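Local coordinates for protein transcription termination factor FttA (Methanosarcina mazei, PDB 2XR1) that probably terminates transcription by cutting nascent RNA at the polymerase exit channel and degrading the released transcript, using two zinc ions in a metallo-beta-lactamase nuclease core, at residues I338-I343 with N349-G354. Sequence-based numbering, arbitrary orientation.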
loop_
_atom_site.group_PDB
_atom_site.type_symbol
_atom_site.label_atom_id
_atom_site.label_comp_id
_atom_site.label_asym_id
_atom_site.label_seq_id
_atom_site.Cartn_x
_atom_site.Cartn_y
_atom_site.Cartn_z
ATOM N N ILE B 338 -13.967 -7.418 -19.476
ATOM C CA ILE B 338 -13.617 -6.113 -18.993
ATOM C C ILE B 338 -14.418 -5.976 -17.697
ATOM O O ILE B 338 -15.586 -6.279 -17.627
ATOM C CB ILE B 338 -14.045 -5.045 -20.047
ATOM C CG1 ILE B 338 -13.016 -5.042 -21.182
ATOM C CG2 ILE B 338 -14.134 -3.697 -19.398
ATOM C CD1 ILE B 338 -13.463 -4.271 -22.309
ATOM N N SER B 339 -13.796 -5.486 -16.667
ATOM C CA SER B 339 -14.402 -5.497 -15.368
ATOM C C SER B 339 -14.755 -4.100 -14.943
ATOM O O SER B 339 -13.879 -3.296 -14.759
ATOM C CB SER B 339 -13.429 -6.146 -14.430
ATOM O OG SER B 339 -13.230 -7.477 -14.920
ATOM N N HIS B 340 -16.037 -3.817 -14.840
ATOM C CA HIS B 340 -16.501 -2.543 -14.346
ATOM C C HIS B 340 -16.932 -2.634 -12.863
ATOM O O HIS B 340 -17.773 -3.468 -12.499
ATOM C CB HIS B 340 -17.675 -2.083 -15.225
ATOM C CG HIS B 340 -18.258 -0.772 -14.835
ATOM N ND1 HIS B 340 -19.233 -0.653 -13.875
ATOM C CD2 HIS B 340 -18.014 0.479 -15.282
ATOM C CE1 HIS B 340 -19.549 0.622 -13.733
ATOM N NE2 HIS B 340 -18.817 1.333 -14.570
ATOM N N PHE B 341 -16.371 -1.774 -12.032
ATOM C CA PHE B 341 -16.680 -1.730 -10.612
ATOM C C PHE B 341 -17.324 -0.422 -10.238
ATOM O O PHE B 341 -16.718 0.653 -10.408
ATOM C CB PHE B 341 -15.420 -1.841 -9.797
ATOM C CG PHE B 341 -14.736 -3.146 -9.926
ATOM C CD1 PHE B 341 -15.054 -4.189 -9.087
ATOM C CD2 PHE B 341 -13.756 -3.343 -10.867
ATOM C CE1 PHE B 341 -14.397 -5.357 -9.162
ATOM C CE2 PHE B 341 -13.102 -4.553 -10.957
ATOM C CZ PHE B 341 -13.435 -5.544 -10.111
ATOM N N HIS B 342 -18.529 -0.532 -9.704
ATOM C CA HIS B 342 -19.374 0.605 -9.341
ATOM C C HIS B 342 -19.285 0.648 -7.846
ATOM O O HIS B 342 -19.705 -0.304 -7.187
ATOM C CB HIS B 342 -20.818 0.335 -9.823
ATOM C CG HIS B 342 -21.816 1.386 -9.459
ATOM N ND1 HIS B 342 -21.596 2.729 -9.652
ATOM C CD2 HIS B 342 -23.074 1.286 -8.968
ATOM C CE1 HIS B 342 -22.651 3.412 -9.240
ATOM N NE2 HIS B 342 -23.564 2.557 -8.823
ATOM N N ILE B 343 -18.680 1.709 -7.314
ATOM C CA ILE B 343 -18.377 1.807 -5.891
ATOM C C ILE B 343 -19.288 2.768 -5.208
ATOM O O ILE B 343 -19.401 3.917 -5.594
ATOM C CB ILE B 343 -16.917 2.244 -5.692
ATOM C CG1 ILE B 343 -16.015 1.406 -6.632
ATOM C CG2 ILE B 343 -16.519 2.211 -4.174
ATOM C CD1 ILE B 343 -14.736 1.072 -6.090
ATOM N N ASN B 349 -16.428 5.000 -10.283
ATOM C CA ASN B 349 -16.530 3.859 -11.172
ATOM C C ASN B 349 -15.180 3.646 -11.800
ATOM O O ASN B 349 -14.644 4.586 -12.406
ATOM C CB ASN B 349 -17.551 4.087 -12.301
ATOM C CG ASN B 349 -18.933 4.258 -11.809
ATOM O OD1 ASN B 349 -19.744 3.304 -11.834
ATOM N ND2 ASN B 349 -19.249 5.465 -11.387
ATOM N N VAL B 350 -14.652 2.426 -11.683
ATOM C CA VAL B 350 -13.339 2.134 -12.205
ATOM C C VAL B 350 -13.440 0.911 -13.106
ATOM O O VAL B 350 -14.110 -0.043 -12.757
ATOM C CB VAL B 350 -12.272 1.909 -11.080
ATOM C CG1 VAL B 350 -12.809 1.065 -10.016
ATOM C CG2 VAL B 350 -11.047 1.225 -11.641
ATOM N N VAL B 351 -12.778 0.956 -14.254
ATOM C CA VAL B 351 -12.713 -0.166 -15.165
ATOM C C VAL B 351 -11.329 -0.768 -15.272
ATOM O O VAL B 351 -10.355 -0.083 -15.507
ATOM C CB VAL B 351 -13.148 0.247 -16.554
ATOM C CG1 VAL B 351 -12.791 -0.802 -17.517
ATOM C CG2 VAL B 351 -14.677 0.522 -16.574
ATOM N N PHE B 352 -11.239 -2.065 -15.050
ATOM C CA PHE B 352 -10.019 -2.775 -15.288
ATOM C C PHE B 352 -10.250 -3.465 -16.571
ATOM O O PHE B 352 -11.177 -4.223 -16.647
ATOM C CB PHE B 352 -9.800 -3.836 -14.228
ATOM C CG PHE B 352 -9.252 -3.304 -12.953
ATOM C CD1 PHE B 352 -10.078 -2.645 -12.052
ATOM C CD2 PHE B 352 -7.903 -3.488 -12.618
ATOM C CE1 PHE B 352 -9.576 -2.142 -10.843
ATOM C CE2 PHE B 352 -7.399 -2.991 -11.428
ATOM C CZ PHE B 352 -8.245 -2.314 -10.529
ATOM N N THR B 353 -9.407 -3.265 -17.569
ATOM C CA THR B 353 -9.685 -3.818 -18.892
ATOM C C THR B 353 -9.299 -5.251 -18.978
ATOM O O THR B 353 -9.872 -5.982 -19.776
ATOM C CB THR B 353 -8.927 -3.078 -20.041
ATOM O OG1 THR B 353 -7.536 -3.204 -19.808
ATOM C CG2 THR B 353 -9.279 -1.592 -20.107
ATOM N N GLY B 354 -8.338 -5.693 -18.181
ATOM C CA GLY B 354 -7.687 -7.000 -18.439
ATOM C C GLY B 354 -7.035 -6.871 -19.818
ATOM O O GLY B 354 -6.725 -5.746 -20.261
#
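Ser339 and Phe352, like Phe341 and Val350, form hydrogen-bonded pairs of an antiparallel ladder whose strand axes approach to 4.8 Å at 164°. Each pair is closed by two backbone bonds, among them Ser339 N to Phe352 O (2.9 Å) and Val350 N to Phe341 O (3.0 Å). His340–Val351 and His342–Asn349 are the non-hydrogen-bonded pairs in between.

The polar part of the contact gathers on the face bearing the two histidines. The side chains of His342 and Asn349 run alongside each other in the same direction, with ring and amide planes only 18° apart, and His342 ND1 donates to Asn349 OD1 at 2.9 Å. The bond is bent, its donor standing out of the carbonyl plane. His340 approaches the same oxygen obliquely, through CE1 at 3.3 Å from Asn349 OD1, while its NE2 is hydrogen-bonded to Arg373 O. Asn349 ND2 in turn donates to the Glu375 carboxylate (OE1), so both ends of the amide are held and its rotation is probably fixed. With CG anti to the backbone N (chi1 -180°), the His340 ring also reaches Val351, where CD2 lies 3.6 Å from the CG2 methyl.

The face bearing Phe341, Val350 and Phe352 is mainly apolar, with Ser339 among them. Phe341 CE2 meets Phe352 CD1 at 3.7 Å, the two ring planes being nearly perpendicular, and Val350 CG1 packs on Phe341 CB. Leu202 and Phe200 of strand 199-203 cover this side.

The two strands make a beta hairpin, flanked by strands 323-329 and 376-380, in one of the two mixed sheets of the metallo-beta-lactamase alpha-beta/beta-alpha sandwich. Beyond Phe352 the chain runs through Thr353 and Gly354 to Asp355, which bridges both zinc ions, in keeping with this fold, whose metal ligands sit in loops at the edge of the sheets.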